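PDB 1RU4: pectate lyase from Erwinia chrysanthemi, which cleaves pectate, the polygalacturonate of plant cell walls, by an eliminative reaction, and is built as a right-handed parallel beta-helix. Local coordinates for residues Lys14-Val19 against Gly48-Leu53. Sequence-based numbering, arbitrary orientation.
Sequences KRIYYV and GELILL
At one end of the parallel beta-helix, strand 16-19 pairs in parallel with strand 50-53, which in turn pairs with strand 82-86. Four backbone bonds fix the register, Ile-16 beside Leu-50 through Val-19 beside Leu-53: the N-H groups of Leu-50, Tyr-17, Leu-52 and Val-19 donate in turn to Arg-15 O, Leu-50 O, Tyr-17 O and Leu-52 O. Tyr-17 N to Leu-50 O, at 2.8 Å, is the straightest, 172° at the hydrogen; the third is the most bent, 148°.

Side chains alternate between the two faces. On one, the Ile-16 chi1 of -57° sets CG1 beside the backbone N and leaves CG2 opposite that N, where it lies alongside Leu-52 and meets its CB at 3.7 Å; the same methyl rests over the rim of one face of the Tyr-18 ring. On the other, Val-19 splits its branches, CG2 reaching Ile-51 CG2 and CG1 reaching Leu-53 CD2 (3.7 Å), while Ala-41 of helix 38-44 packs against Val-19 and Ile-51.

The polar part of the contact is made by Glu-49 and Tyr-17. Glu-49, its chain stretched out past CG, brings OE2 to the edge of the Tyr-17 ring, where the phenol OH donates to it at 2.7 Å. The hydroxyl arrives 38° out of the carboxylate plane, and Asn-46 N supplies a second bond to OE2. Arg-15 CB lies 3.6 Å from Glu-49 OE1, although the rest of the arginine chain turns off from the glutamate; Lys-14 NZ stays 4.8 Å from OE1. A water bridges Gly-48 O and, weakly, Lys-14 N. OE2 of the buried Glu-49 is thus gripped by two hydrogen bonds, from the phenol and from a backbone amide, with the two cations probably contributing longer-range electrostatic stabilisation.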
loop_
_atom_site.group_PDB
_atom_site.type_symbol
_atom_site.label_atom_id
_atom_site.label_comp_id
_atom_site.label_asym_id
_atom_site.label_seq_id
_atom_site.Cartn_x
_atom_site.Cartn_y
_atom_site.Cartn_z
ATOM N N LYS A 14 2.250 -28.594 0.558
ATOM C CA LYS A 14 2.420 -30.003 0.904
ATOM C C LYS A 14 1.846 -30.350 2.275
ATOM O O LYS A 14 1.706 -31.526 2.614
ATOM C CB LYS A 14 3.904 -30.380 0.870
ATOM C CG LYS A 14 4.757 -29.650 1.902
ATOM C CD LYS A 14 6.218 -30.069 1.817
ATOM C CE LYS A 14 7.068 -29.310 2.824
ATOM N NZ LYS A 14 8.511 -29.665 2.717
ATOM N N ARG A 15 1.509 -29.328 3.058
ATOM C CA ARG A 15 1.008 -29.535 4.411
ATOM C C ARG A 15 0.190 -28.341 4.892
ATOM O O ARG A 15 0.625 -27.194 4.787
ATOM C CB ARG A 15 2.184 -29.783 5.362
ATOM C CG ARG A 15 1.835 -29.823 6.845
ATOM C CD ARG A 15 1.031 -31.049 7.221
ATOM N NE ARG A 15 0.803 -31.104 8.662
ATOM C CZ ARG A 15 0.452 -32.199 9.330
ATOM N NH1 ARG A 15 0.283 -33.350 8.689
ATOM N NH2 ARG A 15 0.281 -32.145 10.643
ATOM N N ILE A 16 -0.993 -28.626 5.427
ATOM C CA ILE A 16 -1.884 -27.594 5.942
ATOM C C ILE A 16 -2.052 -27.708 7.453
ATOM O O ILE A 16 -2.320 -28.790 7.980
ATOM C CB ILE A 16 -3.290 -27.691 5.301
ATOM C CG1 ILE A 16 -3.188 -27.601 3.777
ATOM C CG2 ILE A 16 -4.201 -26.593 5.852
ATOM C CD1 ILE A 16 -4.506 -27.805 3.061
ATOM N N TYR A 17 -1.870 -26.587 8.143
ATOM C CA TYR A 17 -2.132 -26.507 9.576
ATOM C C TYR A 17 -3.407 -25.691 9.746
ATOM O O TYR A 17 -3.420 -24.485 9.488
ATOM C CB TYR A 17 -0.978 -25.816 10.307
ATOM C CG TYR A 17 0.337 -26.546 10.210
ATOM C CD1 TYR A 17 1.272 -26.205 9.234
ATOM C CD2 TYR A 17 0.642 -27.590 11.082
ATOM C CE1 TYR A 17 2.478 -26.887 9.126
ATOM C CE2 TYR A 17 1.845 -28.283 10.982
ATOM C CZ TYR A 17 2.757 -27.928 10.002
ATOM O OH TYR A 17 3.940 -28.621 9.890
ATOM N N TYR A 18 -4.487 -26.359 10.142
ATOM C CA TYR A 18 -5.771 -25.695 10.339
ATOM C C TYR A 18 -5.815 -24.939 11.661
ATOM O O TYR A 18 -5.627 -25.520 12.737
ATOM C CB TYR A 18 -6.914 -26.707 10.270
ATOM C CG TYR A 18 -7.152 -27.285 8.893
ATOM C CD1 TYR A 18 -6.360 -28.323 8.401
ATOM C CD2 TYR A 18 -8.196 -26.819 8.096
ATOM C CE1 TYR A 18 -6.607 -28.886 7.148
ATOM C CE2 TYR A 18 -8.453 -27.373 6.846
ATOM C CZ TYR A 18 -7.658 -28.404 6.380
ATOM O OH TYR A 18 -7.923 -28.957 5.150
ATOM N N VAL A 19 -6.077 -23.639 11.566
ATOM C CA VAL A 19 -6.096 -22.746 12.716
ATOM C C VAL A 19 -7.425 -21.997 12.801
ATOM O O VAL A 19 -8.041 -21.688 11.781
ATOM C CB VAL A 19 -4.923 -21.728 12.617
ATOM C CG1 VAL A 19 -5.043 -20.638 13.679
ATOM C CG2 VAL A 19 -3.595 -22.453 12.765
ATOM N N GLY A 48 7.372 -23.948 2.670
ATOM C CA GLY A 48 6.478 -24.575 1.713
ATOM C C GLY A 48 5.142 -25.016 2.285
ATOM O O GLY A 48 4.263 -25.458 1.543
ATOM N N GLU A 49 4.994 -24.912 3.602
ATOM C CA GLU A 49 3.762 -25.311 4.272
ATOM C C GLU A 49 2.845 -24.115 4.519
ATOM O O GLU A 49 3.259 -22.964 4.359
ATOM C CB GLU A 49 4.081 -26.052 5.573
ATOM C CG GLU A 49 4.928 -27.303 5.338
ATOM C CD GLU A 49 5.259 -28.075 6.602
ATOM O OE1 GLU A 49 5.617 -29.266 6.479
ATOM O OE2 GLU A 49 5.178 -27.504 7.709
ATOM N N LEU A 50 1.608 -24.396 4.917
ATOM C CA LEU A 50 0.588 -23.361 5.046
ATOM C C LEU A 50 -0.168 -23.345 6.368
ATOM O O LEU A 50 -0.713 -24.362 6.805
ATOM C CB LEU A 50 -0.418 -23.497 3.892
ATOM C CG LEU A 50 -1.794 -22.822 3.965
ATOM C CD1 LEU A 50 -1.674 -21.306 3.903
ATOM C CD2 LEU A 50 -2.657 -23.325 2.821
ATOM N N ILE A 51 -0.206 -22.171 6.993
ATOM C CA ILE A 51 -1.038 -21.956 8.169
ATOM C C ILE A 51 -2.363 -21.424 7.620
ATOM O O ILE A 51 -2.450 -20.275 7.171
ATOM C CB ILE A 51 -0.408 -20.918 9.136
ATOM C CG1 ILE A 51 0.941 -21.429 9.652
ATOM C CG2 ILE A 51 -1.353 -20.644 10.306
ATOM C CD1 ILE A 51 1.638 -20.476 10.599
ATOM N N LEU A 52 -3.368 -22.292 7.585
ATOM C CA LEU A 52 -4.672 -21.939 7.038
ATOM C C LEU A 52 -5.608 -21.446 8.136
ATOM O O LEU A 52 -5.990 -22.199 9.036
ATOM C CB LEU A 52 -5.284 -23.137 6.313
ATOM C CG LEU A 52 -6.534 -22.862 5.478
ATOM C CD1 LEU A 52 -6.193 -21.930 4.326
ATOM C CD2 LEU A 52 -7.101 -24.172 4.953
ATOM N N LEU A 53 -5.966 -20.171 8.045
ATOM C CA LEU A 53 -6.796 -19.516 9.046
ATOM C C LEU A 53 -8.285 -19.554 8.721
ATOM O O LEU A 53 -8.701 -19.182 7.625
ATOM C CB LEU A 53 -6.362 -18.054 9.187
ATOM C CG LEU A 53 -4.879 -17.798 9.476
ATOM C CD1 LEU A 53 -4.543 -16.337 9.227
ATOM C CD2 LEU A 53 -4.548 -18.191 10.906
HETATM O O HOH W 1 4.750 -27.148 -0.669
#